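Local structure of catechol 1,2-dioxygenase (Burkholderia ambifaria, 5VXT) at residues B[82-85]-B[86-89]; B[41-44]-B[45-49]; B[12-16]-B[17-21]. The protein probably catalyses intradiol cleavage of the catechol ring between its two hydroxyl-bearing carbons, using a bound iron(III) ion and molecular oxygen. All coordinates share one frame; numbering follows the deposited sequence.

Interaction 1 of 3, residues B[82-85]-B[86-89]; sequences DGEA and ALLA
Ala86 meets the preceding turn through a water: its N donates to water 1 (2.9 Å), and the same water donates to Gly83 O (2.8 Å). Gly83, with positive phi, ends helix 66-81 in a Schellman motif, and Glu84 is the N-cap of the next helix, so the water spans the joint between the two. The amide one place earlier, Ala85 N, is bonded to the side chain of Asn77 of the second subunit. At Leu87 the backbone N reaches Glu84 O at 2.9 Å, but the N-H...O angle of 117° makes the bond weak. With CG anti to the backbone N (chi1 -170°), the Leu87 side chain runs alongside that of Glu84 in the same direction, and CD2 lies 3.7 Å from Glu84 OE2. That carboxylate oxygen has its polar partner elsewhere, in the hydroxyl of Thr222. Leu88 supplies the stronger helical bond to the same carbonyl, N to Glu84 O at 3.0 Å and 160°; its side chain leads away into Tyr75, Leu79 and Leu225. Ala89 N continues the pattern with a bond to Ala85 O (2.9 Å), and its CB lies 3.6 Å from that oxygen. Being four residues apart, Ala85 and Ala89 share a side of the helix and line the same phospholipid pocket, whereas Leu87 touches the bound catechol. The geometry is thus that of a helix-loop-helix connection, a Schellman end followed at once by an N-cap; the first turn of helix 85-91 stands between the substrate pocket and the lipid site characteristic of intradiol catechol dioxygenases.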
ATOM      1  N   ASP B  82       4.184  -8.082   4.569  1.00 25.89           N
ATOM      2  CA  ASP B  82       5.169  -7.934   5.637  1.00 28.19           C
ATOM      3  C   ASP B  82       4.567  -7.302   6.884  1.00 26.32           C
ATOM      4  O   ASP B  82       5.177  -7.385   7.962  1.00 28.82           O
ATOM      5  CB  ASP B  82       6.352  -7.075   5.167  1.00 33.08           C
ATOM      6  CG  ASP B  82       7.297  -7.813   4.219  1.00 36.44           C
ATOM      7  OD1 ASP B  82       7.256  -9.058   4.157  1.00 35.15           O
ATOM      8  OD2 ASP B  82       8.109  -7.132   3.554  1.00 31.14           O
ATOM      9  N   GLY B  83       3.407  -6.657   6.758  1.00 26.53           N
ATOM     10  CA  GLY B  83       2.814  -5.909   7.853  1.00 30.85           C
ATOM     11  C   GLY B  83       3.522  -4.614   8.187  1.00 29.08           C
ATOM     12  O   GLY B  83       3.499  -4.183   9.344  1.00 27.57           O
ATOM     13  N   GLU B  84       4.133  -3.962   7.195  1.00 25.62           N
ATOM     14  CA  GLU B  84       5.123  -2.927   7.453  1.00 26.63           C
ATOM     15  C   GLU B  84       4.697  -1.530   7.022  1.00 21.76           C
ATOM     16  O   GLU B  84       5.527  -0.619   7.051  1.00 27.56           O
ATOM     17  CB  GLU B  84       6.444  -3.294   6.770  1.00 23.35           C
ATOM     18  CG  GLU B  84       7.297  -4.263   7.583  1.00 25.54           C
ATOM     19  CD  GLU B  84       8.709  -4.378   7.045  1.00 30.77           C
ATOM     20  OE1 GLU B  84       9.348  -5.432   7.247  1.00 30.11           O
ATOM     21  OE2 GLU B  84       9.174  -3.408   6.417  1.00 30.45           O
ATOM     22  N   ALA B  85       3.431  -1.322   6.632  1.00 20.31           N
ATOM     23  CA  ALA B  85       3.044  -0.005   6.130  1.00 24.71           C
ATOM     24  C   ALA B  85       3.322   1.098   7.152  1.00 24.62           C
ATOM     25  O   ALA B  85       3.767   2.194   6.782  1.00 20.88           O
ATOM     26  CB  ALA B  85       1.572  -0.003   5.709  1.00 26.81           C
ATOM     27  N   ALA B  86       3.079   0.833   8.440  1.00 22.59           N
ATOM     28  CA  ALA B  86       3.353   1.850   9.455  1.00 20.34           C
ATOM     29  C   ALA B  86       4.850   2.052   9.653  1.00 23.69           C
ATOM     30  O   ALA B  86       5.286   3.148  10.029  1.00 26.13           O
ATOM     31  CB  ALA B  86       2.689   1.484  10.785  1.00 26.48           C
ATOM     32  N   LEU B  87       5.649   1.013   9.419  1.00 25.22           N
ATOM     33  CA  LEU B  87       7.099   1.179   9.486  1.00 24.25           C
ATOM     34  C   LEU B  87       7.602   2.075   8.360  1.00 23.80           C
ATOM     35  O   LEU B  87       8.493   2.910   8.566  1.00 24.69           O
ATOM     36  CB  LEU B  87       7.776  -0.188   9.435  1.00 28.47           C
ATOM     37  CG  LEU B  87       9.272  -0.289   9.711  1.00 31.60           C
ATOM     38  CD1 LEU B  87       9.576   0.336  11.048  1.00 33.69           C
ATOM     39  CD2 LEU B  87       9.693  -1.739   9.707  1.00 36.90           C
ATOM     40  N   LEU B  88       7.045   1.918   7.158  1.00 21.44           N
ATOM     41  CA  LEU B  88       7.412   2.810   6.064  1.00 23.75           C
ATOM     42  C   LEU B  88       6.901   4.227   6.309  1.00 21.52           C
ATOM     43  O   LEU B  88       7.562   5.204   5.929  1.00 22.59           O
ATOM     44  CB  LEU B  88       6.873   2.270   4.740  1.00 24.71           C
ATOM     45  CG  LEU B  88       7.294   3.067   3.511  1.00 21.18           C
ATOM     46  CD1 LEU B  88       8.784   2.898   3.284  1.00 20.91           C
ATOM     47  CD2 LEU B  88       6.509   2.573   2.293  1.00 19.79           C
ATOM     48  N   ALA B  89       5.712   4.361   6.915  1.00 22.62           N
ATOM     49  CA  ALA B  89       5.201   5.693   7.213  1.00 18.61           C
ATOM     50  C   ALA B  89       6.175   6.450   8.111  1.00 21.10           C
ATOM     51  O   ALA B  89       6.386   7.659   7.943  1.00 20.63           O
ATOM     52  CB  ALA B  89       3.817   5.593   7.861  1.00 21.19           C
TER
HETATM   53  O   HOH W   1       2.505  -1.641   9.904  1.00 27.77           O

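Interaction 2 of 3, residues B[41-44]-B[45-49]; sequences NART and QQIVH. With PTY (phosphatidylethanolamine), chain C.
Arg43 and Gln46 make the polar side-chain contact of this helical turn: Arg43 NH1 donates to Gln46 OE1 at 3.0 Å. The oxygen sits at the guanidinium edge, close to its plane, but the donor stands 52° out of the amide's carbonyl plane, so the bond is well placed for the arginine and poorly for the glutamine. Arg43 NH2 turns to Leu62 O and Glu68 of the second subunit. The N-terminal cap is Asn41, whose OD1 accepts Thr44 N at 2.9 Å in the carbonyl plane. Ordinary helical bonds follow, from Gln45 N to Asn41 O (3.0 Å) through to Val48 N to Thr44 O (2.9 Å). Among apolar contacts, Ile47 CD1 lies over one guanidinium face, 3.7 Å from Arg43 NE. Ile47 CG2, the branch anti to the backbone N, meets acyl carbon C35 of the phospholipid at 3.5 Å, while CG1 carries CD1 to the arginine. Val48 CG2 touches Thr44 CG2 at 4.1 Å, while Thr44 OG1 is bonded to Arg228 of the second subunit. The chemistry implies a divided helix start: isoleucine shields one arginine face and meets the lipid, while polar ends tie the turn to the partner subunit.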
ATOM      1  N   ASN B  41     -19.004   7.679   1.347  1.00 27.82           N
ATOM      2  CA  ASN B  41     -18.543   8.645   2.332  1.00 29.39           C
ATOM      3  C   ASN B  41     -17.882   9.808   1.603  1.00 29.26           C
ATOM      4  O   ASN B  41     -16.879   9.617   0.906  1.00 27.15           O
ATOM      5  CB  ASN B  41     -17.563   7.977   3.295  1.00 34.82           C
ATOM      6  CG  ASN B  41     -17.051   8.921   4.339  1.00 35.22           C
ATOM      7  OD1 ASN B  41     -16.069   9.621   4.119  1.00 30.41           O
ATOM      8  ND2 ASN B  41     -17.720   8.959   5.490  1.00 37.46           N
ATOM      9  N   ALA B  42     -18.444  11.011   1.764  1.00 29.04           N
ATOM     10  CA  ALA B  42     -17.971  12.161   0.994  1.00 25.22           C
ATOM     11  C   ALA B  42     -16.515  12.490   1.303  1.00 22.58           C
ATOM     12  O   ALA B  42     -15.749  12.839   0.399  1.00 21.47           O
ATOM     13  CB  ALA B  42     -18.855  13.377   1.261  1.00 26.14           C
ATOM     14  N   ARG B  43     -16.115  12.403   2.576  1.00 21.08           N
ATOM     15  CA  ARG B  43     -14.737  12.731   2.936  1.00 20.94           C
ATOM     16  C   ARG B  43     -13.750  11.776   2.276  1.00 22.34           C
ATOM     17  O   ARG B  43     -12.682  12.199   1.818  1.00 22.18           O
ATOM     18  CB  ARG B  43     -14.573  12.702   4.453  1.00 20.17           C
ATOM     19  CG  ARG B  43     -13.136  12.921   4.953  1.00 24.29           C
ATOM     20  CD  ARG B  43     -12.536  14.264   4.532  1.00 24.59           C
ATOM     21  NE  ARG B  43     -11.321  14.546   5.297  1.00 29.51           N
ATOM     22  CZ  ARG B  43     -10.539  15.607   5.125  1.00 24.41           C
ATOM     23  NH1 ARG B  43     -10.836  16.500   4.192  1.00 23.13           N
ATOM     24  NH2 ARG B  43      -9.453  15.761   5.888  1.00 20.54           N
ATOM     25  N   THR B  44     -14.081  10.480   2.235  1.00 20.28           N
ATOM     26  CA  THR B  44     -13.194   9.514   1.584  1.00 20.05           C
ATOM     27  C   THR B  44     -13.133   9.752   0.078  1.00 24.13           C
ATOM     28  O   THR B  44     -12.060   9.657  -0.532  1.00 19.51           O
ATOM     29  CB  THR B  44     -13.669   8.091   1.889  1.00 21.68           C
ATOM     30  OG1 THR B  44     -13.628   7.878   3.299  1.00 26.02           O
ATOM     31  CG2 THR B  44     -12.780   7.046   1.221  1.00 17.51           C
ATOM     32  N   GLN B  45     -14.277  10.072  -0.534  1.00 20.84           N
ATOM     33  CA  GLN B  45     -14.291  10.398  -1.959  1.00 22.01           C
ATOM     34  C   GLN B  45     -13.397  11.593  -2.257  1.00 24.85           C
ATOM     35  O   GLN B  45     -12.622  11.574  -3.223  1.00 17.78           O
ATOM     36  CB  GLN B  45     -15.722  10.677  -2.417  1.00 18.35           C
ATOM     37  CG  GLN B  45     -16.654   9.480  -2.295  1.00 22.10           C
ATOM     38  CD  GLN B  45     -18.118   9.872  -2.356  1.00 23.63           C
ATOM     39  OE1 GLN B  45     -18.471  11.042  -2.157  1.00 27.52           O
ATOM     40  NE2 GLN B  45     -18.987   8.892  -2.601  1.00 26.19           N
ATOM     41  N   GLN B  46     -13.485  12.637  -1.424  1.00 20.76           N
ATOM     42  CA  GLN B  46     -12.655  13.828  -1.596  1.00 22.78           C
ATOM     43  C   GLN B  46     -11.168  13.494  -1.497  1.00 21.93           C
ATOM     44  O   GLN B  46     -10.367  13.912  -2.345  1.00 21.24           O
ATOM     45  CB  GLN B  46     -13.034  14.886  -0.550  1.00 27.76           C
ATOM     46  CG  GLN B  46     -12.024  16.022  -0.455  1.00 27.48           C
ATOM     47  CD  GLN B  46     -12.186  16.876   0.793  1.00 28.16           C
ATOM     48  OE1 GLN B  46     -12.642  16.401   1.826  1.00 30.66           O
ATOM     49  NE2 GLN B  46     -11.803  18.143   0.696  1.00 33.23           N
ATOM     50  N   ILE B  47     -10.776  12.754  -0.456  1.00 16.35           N
ATOM     51  CA  ILE B  47      -9.370  12.406  -0.287  1.00 15.76           C
ATOM     52  C   ILE B  47      -8.886  11.557  -1.450  1.00 21.33           C
ATOM     53  O   ILE B  47      -7.802  11.794  -1.998  1.00 21.53           O
ATOM     54  CB  ILE B  47      -9.137  11.692   1.056  1.00 19.57           C
ATOM     55  CG1 ILE B  47      -9.360  12.682   2.201  1.00 22.01           C
ATOM     56  CG2 ILE B  47      -7.718  11.065   1.077  1.00 20.90           C
ATOM     57  CD1 ILE B  47      -9.254  12.070   3.587  1.00 25.32           C
ATOM     58  N   VAL B  48      -9.666  10.534  -1.821  1.00 20.95           N
ATOM     59  CA  VAL B  48      -9.252   9.642  -2.908  1.00 21.97           C
ATOM     60  C   VAL B  48      -9.124  10.417  -4.212  1.00 19.29           C
ATOM     61  O   VAL B  48      -8.163  10.228  -4.971  1.00 17.93           O
ATOM     62  CB  VAL B  48     -10.234   8.460  -3.042  1.00 20.90           C
ATOM     63  CG1 VAL B  48      -9.996   7.704  -4.367  1.00 23.04           C
ATOM     64  CG2 VAL B  48     -10.088   7.498  -1.867  1.00 17.05           C
ATOM     65  N   HIS B  49     -10.085  11.305  -4.501  1.00 17.05           N
ATOM     66  CA  HIS B  49      -9.997  12.084  -5.734  1.00 17.87           C
ATOM     67  C   HIS B  49      -8.700  12.886  -5.794  1.00 23.53           C
ATOM     68  O   HIS B  49      -8.040  12.955  -6.842  1.00 19.49           O
ATOM     69  CB  HIS B  49     -11.198  13.013  -5.869  1.00 22.45           C
ATOM     70  CG  HIS B  49     -11.229  13.759  -7.167  1.00 28.81           C
ATOM     71  ND1 HIS B  49     -10.761  15.050  -7.300  1.00 36.54           N
ATOM     72  CD2 HIS B  49     -11.650  13.384  -8.398  1.00 34.18           C
ATOM     73  CE1 HIS B  49     -10.909  15.443  -8.553  1.00 36.97           C
ATOM     74  NE2 HIS B  49     -11.449  14.451  -9.239  1.00 33.14           N
TER
HETATM   75  C1  PTY C 401     -11.867   5.607   7.372  1.00 62.23           C
HETATM   76  C2  PTY C 401     -13.652  -0.225   9.667  1.00115.52           C
HETATM   77  C3  PTY C 401     -12.565   0.224  10.635  1.00118.78           C
HETATM   78  O4  PTY C 401     -11.392   6.282   6.214  1.00 51.54           O
HETATM   79  C5  PTY C 401     -12.690   3.456   8.265  1.00 95.63           C
HETATM   80  C6  PTY C 401     -12.249   4.179   7.005  1.00 78.69           C
HETATM   81  O7  PTY C 401     -11.106   3.517   6.471  1.00 76.89           O
HETATM   82  C8  PTY C 401     -11.430   2.583   5.403  1.00 73.41           C
HETATM   83  O10 PTY C 401     -12.195   1.650   5.591  1.00 79.11           O
HETATM   84  C11 PTY C 401     -10.768   2.798   4.072  1.00 60.56           C
HETATM   85  C12 PTY C 401      -9.793   3.937   4.309  1.00 49.25           C
HETATM   86  C13 PTY C 401      -8.684   3.910   3.279  1.00 43.75           C
HETATM   87  C14 PTY C 401      -8.734   5.178   2.449  1.00 42.34           C
HETATM   88  C15 PTY C 401      -7.352   5.448   1.886  1.00 46.97           C
HETATM   89  C16 PTY C 401      -6.758   4.151   1.364  1.00 45.71           C
HETATM   90  C17 PTY C 401      -5.780   4.441   0.238  1.00 40.59           C
HETATM   91  C18 PTY C 401      -6.383   5.498  -0.672  1.00 40.02           C
HETATM   92  C19 PTY C 401      -5.487   5.725  -1.877  1.00 41.64           C
HETATM   93  C20 PTY C 401      -6.349   5.859  -3.121  1.00 43.67           C
HETATM   94  C21 PTY C 401      -5.813   6.954  -4.029  1.00 44.66           C
HETATM   95  C22 PTY C 401      -4.317   7.141  -3.846  1.00 46.81           C
HETATM   96  C23 PTY C 401      -3.535   6.585  -5.024  1.00 49.21           C
HETATM   97  C24 PTY C 401      -2.976   5.212  -4.691  1.00 46.59           C
HETATM   98  C25 PTY C 401      -3.940   4.106  -5.101  1.00 44.62           C
HETATM   99  C26 PTY C 401      -3.159   2.809  -5.252  1.00 41.81           C
HETATM  100  C27 PTY C 401      -3.546   2.095  -6.536  1.00 37.93           C
HETATM  101  C28 PTY C 401      -2.625   0.903  -6.721  1.00 37.17           C
HETATM  102  C29 PTY C 401      -2.804  -0.054  -5.569  1.00 42.60           C
HETATM  103  C30 PTY C 401     -10.699   7.546   6.370  1.00 41.33           C
HETATM  104  C31 PTY C 401     -10.068   8.238   5.185  1.00 42.77           C
HETATM  105  O30 PTY C 401     -10.620   8.025   7.484  1.00 42.47           O
HETATM  106  C32 PTY C 401      -8.634   7.731   5.043  1.00 44.03           C
HETATM  107  C33 PTY C 401      -7.866   8.434   3.928  1.00 41.82           C
HETATM  108  C34 PTY C 401      -6.368   8.390   4.205  1.00 37.68           C
HETATM  109  C35 PTY C 401      -5.578   9.171   3.168  1.00 41.80           C
HETATM  110  C36 PTY C 401      -4.117   9.281   3.578  1.00 39.26           C
HETATM  111  C37 PTY C 401      -3.508   7.892   3.677  1.00 39.15           C
HETATM  112  C38 PTY C 401      -2.040   7.941   3.291  1.00 38.99           C
HETATM  113  C39 PTY C 401      -1.404   6.563   3.362  1.00 42.24           C
HETATM  114  C40 PTY C 401      -0.177   6.514   2.456  1.00 47.98           C
HETATM  115  C41 PTY C 401       1.012   5.917   3.207  1.00 50.13           C
HETATM  116  C42 PTY C 401       2.320   5.943   2.419  1.00 43.57           C
HETATM  117  C43 PTY C 401       3.453   5.386   3.272  1.00 39.93           C
HETATM  118  C44 PTY C 401       2.975   4.204   4.091  1.00 30.80           C
HETATM  119  P1  PTY C 401     -11.607   2.676  10.547  1.00124.75           P
HETATM  120  O11 PTY C 401     -11.703   1.163   9.996  1.00122.69           O
HETATM  121  O12 PTY C 401     -10.256   2.855  11.197  1.00127.13           O
HETATM  122  O13 PTY C 401     -12.859   2.972  11.343  1.00128.27           O
HETATM  123  O14 PTY C 401     -11.623   3.560   9.203  1.00111.37           O
HETATM  124  N1  PTY C 401     -14.591   0.865   9.480  1.00114.03           N
HETATM  125  O   HOH W   2     -11.012  19.746   3.627  1.00 36.18           O

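Interaction 3 of 3, residues B[12-16]-B[17-21]; sequences KVFDT and KEVQD
Phe14, inside the type I beta turn from Val13 to Thr16, meets Gln20 of helix 17-27, which begins right after the N-cap Thr16. Gln20 NE2 lies 3.4 Å above one face of the Phe14 ring, offset toward its rim, and the amide and ring planes are 75° apart, so the amide stands nearly upright on the ring. What fixes it there is the bond from NE2 to Phe14 O, 2.8 Å with an N-H...O angle of 158° and the oxygen almost in the amide plane. A bend at chi2 (-55°) folds the glutamine back to reach this carbonyl. Val19 comes at about a right angle to both Phe14 and Val13: its CG1 branch is 4.1 Å from Phe14 CD1, and its CG2 branch is 4.1 Å from Val13 CG2. Phe56 of helix 42-62 and Tyr97 of the second subunit pack on Phe14 and Val19 too, which places this start of the helix at the dimer contact. On the polar side, Thr16 OG1 caps the helix by accepting Val19 N, a weak bond at 3.4 Å. Water 3 donates both to that hydroxyl and to Glu18 OE1. Along the first helical turn, Lys17 NZ and Asp21 form a salt bridge whose hydrogen bonds are weak. Val13 O takes two hydrogens from the same residue, one from Thr16 N at 3.0 Å and one from Thr16 OG1 at 2.6 Å.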
ATOM      1  N   LYS B  12       1.545  13.751 -22.824  1.00 20.67           N
ATOM      2  CA  LYS B  12       0.801  14.279 -21.684  1.00 19.96           C
ATOM      3  C   LYS B  12      -0.696  14.120 -21.907  1.00 30.51           C
ATOM      4  O   LYS B  12      -1.226  14.588 -22.921  1.00 32.82           O
ATOM      5  CB  LYS B  12       1.137  15.751 -21.469  1.00 25.36           C
ATOM      6  CG  LYS B  12       2.614  16.072 -21.510  1.00 31.37           C
ATOM      7  CD  LYS B  12       3.368  15.469 -20.332  1.00 37.63           C
ATOM      8  CE  LYS B  12       4.749  16.102 -20.217  1.00 42.54           C
ATOM      9  NZ  LYS B  12       5.327  16.015 -18.847  1.00 47.51           N
ATOM     10  N   VAL B  13      -1.378  13.483 -20.949  1.00 21.55           N
ATOM     11  CA  VAL B  13      -2.806  13.224 -21.098  1.00 21.01           C
ATOM     12  C   VAL B  13      -3.612  13.724 -19.905  1.00 19.23           C
ATOM     13  O   VAL B  13      -4.841  13.673 -19.938  1.00 19.61           O
ATOM     14  CB  VAL B  13      -3.088  11.724 -21.305  1.00 24.58           C
ATOM     15  CG1 VAL B  13      -2.409  11.205 -22.570  1.00 23.47           C
ATOM     16  CG2 VAL B  13      -2.651  10.921 -20.069  1.00 18.54           C
ATOM     17  N   PHE B  14      -2.952  14.211 -18.847  1.00 17.81           N
ATOM     18  CA  PHE B  14      -3.674  14.388 -17.591  1.00 17.59           C
ATOM     19  C   PHE B  14      -4.820  15.388 -17.729  1.00 23.61           C
ATOM     20  O   PHE B  14      -5.899  15.186 -17.161  1.00 28.63           O
ATOM     21  CB  PHE B  14      -2.718  14.817 -16.480  1.00 21.48           C
ATOM     22  CG  PHE B  14      -3.413  15.086 -15.179  1.00 20.29           C
ATOM     23  CD1 PHE B  14      -3.801  14.040 -14.358  1.00 22.67           C
ATOM     24  CD2 PHE B  14      -3.719  16.381 -14.800  1.00 24.78           C
ATOM     25  CE1 PHE B  14      -4.459  14.292 -13.164  1.00 18.88           C
ATOM     26  CE2 PHE B  14      -4.383  16.647 -13.593  1.00 27.10           C
ATOM     27  CZ  PHE B  14      -4.753  15.599 -12.784  1.00 25.97           C
ATOM     28  N   ASP B  15      -4.617  16.466 -18.478  1.00 25.71           N
ATOM     29  CA  ASP B  15      -5.643  17.498 -18.546  1.00 29.82           C
ATOM     30  C   ASP B  15      -6.779  17.160 -19.500  1.00 33.80           C
ATOM     31  O   ASP B  15      -7.716  17.956 -19.616  1.00 44.45           O
ATOM     32  CB  ASP B  15      -5.022  18.831 -18.944  1.00 28.27           C
ATOM     33  CG  ASP B  15      -4.151  19.389 -17.855  1.00 39.82           C
ATOM     34  OD1 ASP B  15      -3.090  19.964 -18.164  1.00 48.82           O
ATOM     35  OD2 ASP B  15      -4.522  19.213 -16.680  1.00 34.37           O
ATOM     36  N   THR B  16      -6.736  16.010 -20.163  1.00 23.17           N
ATOM     37  CA  THR B  16      -7.813  15.648 -21.076  1.00 25.86           C
ATOM     38  C   THR B  16      -9.099  15.355 -20.311  1.00 27.68           C
ATOM     39  O   THR B  16      -9.078  14.935 -19.151  1.00 23.65           O
ATOM     40  CB  THR B  16      -7.430  14.434 -21.911  1.00 26.78           C
ATOM     41  OG1 THR B  16      -7.209  13.299 -21.055  1.00 25.27           O
ATOM     42  CG2 THR B  16      -6.176  14.740 -22.713  1.00 28.03           C
ATOM     43  N   LYS B  17     -10.230  15.575 -20.986  1.00 28.02           N
ATOM     44  CA  LYS B  17     -11.523  15.308 -20.368  1.00 25.07           C
ATOM     45  C   LYS B  17     -11.683  13.841 -20.010  1.00 25.69           C
ATOM     46  O   LYS B  17     -12.333  13.523 -19.008  1.00 22.15           O
ATOM     47  CB  LYS B  17     -12.656  15.750 -21.298  1.00 30.73           C
ATOM     48  CG  LYS B  17     -14.039  15.519 -20.716  1.00 27.92           C
ATOM     49  CD  LYS B  17     -15.140  15.732 -21.732  1.00 35.99           C
ATOM     50  CE  LYS B  17     -16.483  15.338 -21.132  1.00 40.59           C
ATOM     51  NZ  LYS B  17     -16.650  15.870 -19.741  1.00 41.70           N
ATOM     52  N   GLU B  18     -11.101  12.931 -20.804  1.00 24.71           N
ATOM     53  CA  GLU B  18     -11.239  11.508 -20.497  1.00 24.07           C
ATOM     54  C   GLU B  18     -10.579  11.168 -19.170  1.00 19.02           C
ATOM     55  O   GLU B  18     -11.133  10.404 -18.373  1.00 20.24           O
ATOM     56  CB  GLU B  18     -10.641  10.628 -21.597  1.00 25.16           C
ATOM     57  CG  GLU B  18     -10.765   9.132 -21.215  1.00 36.95           C
ATOM     58  CD  GLU B  18     -10.195   8.127 -22.220  1.00 39.84           C
ATOM     59  OE1 GLU B  18      -9.502   8.540 -23.174  1.00 43.59           O
ATOM     60  OE2 GLU B  18     -10.435   6.905 -22.023  1.00 26.65           O
ATOM     61  N   VAL B  19      -9.392  11.718 -18.921  1.00 20.15           N
ATOM     62  CA  VAL B  19      -8.708  11.459 -17.651  1.00 16.62           C
ATOM     63  C   VAL B  19      -9.449  12.112 -16.489  1.00 17.10           C
ATOM     64  O   VAL B  19      -9.608  11.505 -15.428  1.00 18.37           O
ATOM     65  CB  VAL B  19      -7.249  11.924 -17.729  1.00 17.19           C
ATOM     66  CG1 VAL B  19      -6.584  11.803 -16.357  1.00 15.62           C
ATOM     67  CG2 VAL B  19      -6.502  11.081 -18.768  1.00 21.25           C
ATOM     68  N   GLN B  20      -9.921  13.349 -16.665  1.00 18.57           N
ATOM     69  CA  GLN B  20     -10.676  13.992 -15.588  1.00 19.54           C
ATOM     70  C   GLN B  20     -11.996  13.272 -15.322  1.00 24.25           C
ATOM     71  O   GLN B  20     -12.423  13.158 -14.165  1.00 22.07           O
ATOM     72  CB  GLN B  20     -10.908  15.470 -15.913  1.00 23.80           C
ATOM     73  CG  GLN B  20      -9.605  16.265 -16.005  1.00 25.08           C
ATOM     74  CD  GLN B  20      -8.757  16.137 -14.746  1.00 31.63           C
ATOM     75  OE1 GLN B  20      -9.236  16.380 -13.638  1.00 30.01           O
ATOM     76  NE2 GLN B  20      -7.501  15.745 -14.911  1.00 29.16           N
ATOM     77  N   ASP B  21     -12.654  12.769 -16.374  1.00 20.16           N
ATOM     78  CA  ASP B  21     -13.864  11.984 -16.159  1.00 20.56           C
ATOM     79  C   ASP B  21     -13.553  10.694 -15.430  1.00 21.45           C
ATOM     80  O   ASP B  21     -14.344  10.236 -14.595  1.00 20.30           O
ATOM     81  CB  ASP B  21     -14.551  11.663 -17.493  1.00 21.60           C
ATOM     82  CG  ASP B  21     -15.320  12.833 -18.042  1.00 29.05           C
ATOM     83  OD1 ASP B  21     -15.423  13.856 -17.331  1.00 30.97           O
ATOM     84  OD2 ASP B  21     -15.821  12.728 -19.187  1.00 30.84           O
TER
HETATM   85  O   HOH W   3      -7.841  11.344 -23.323  1.00 47.43           O

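From the N terminus the contacts come in series: interaction 3 (12-21), interaction 2 (41-49), interaction 1 (82-89). None nests in or crosses another, and each closes merely a few residues of chain at the start of a helix: 17-27, 42-62 and 85-91. Interactions 3 and 2 lie with centres about 20 Å apart and nearest atoms about 5 Å; helix 42-62 links them, since Asp60, far along it, binds the backbone of Val13 and Phe14. Interaction 1, about 23 Å from interaction 2 centre to centre, joins the end of helix 66-81 to helix 85-91, where Leu87 reaches the catechol pocket. All three touch the second subunit, and interactions 1 and 2 both border bound phospholipid.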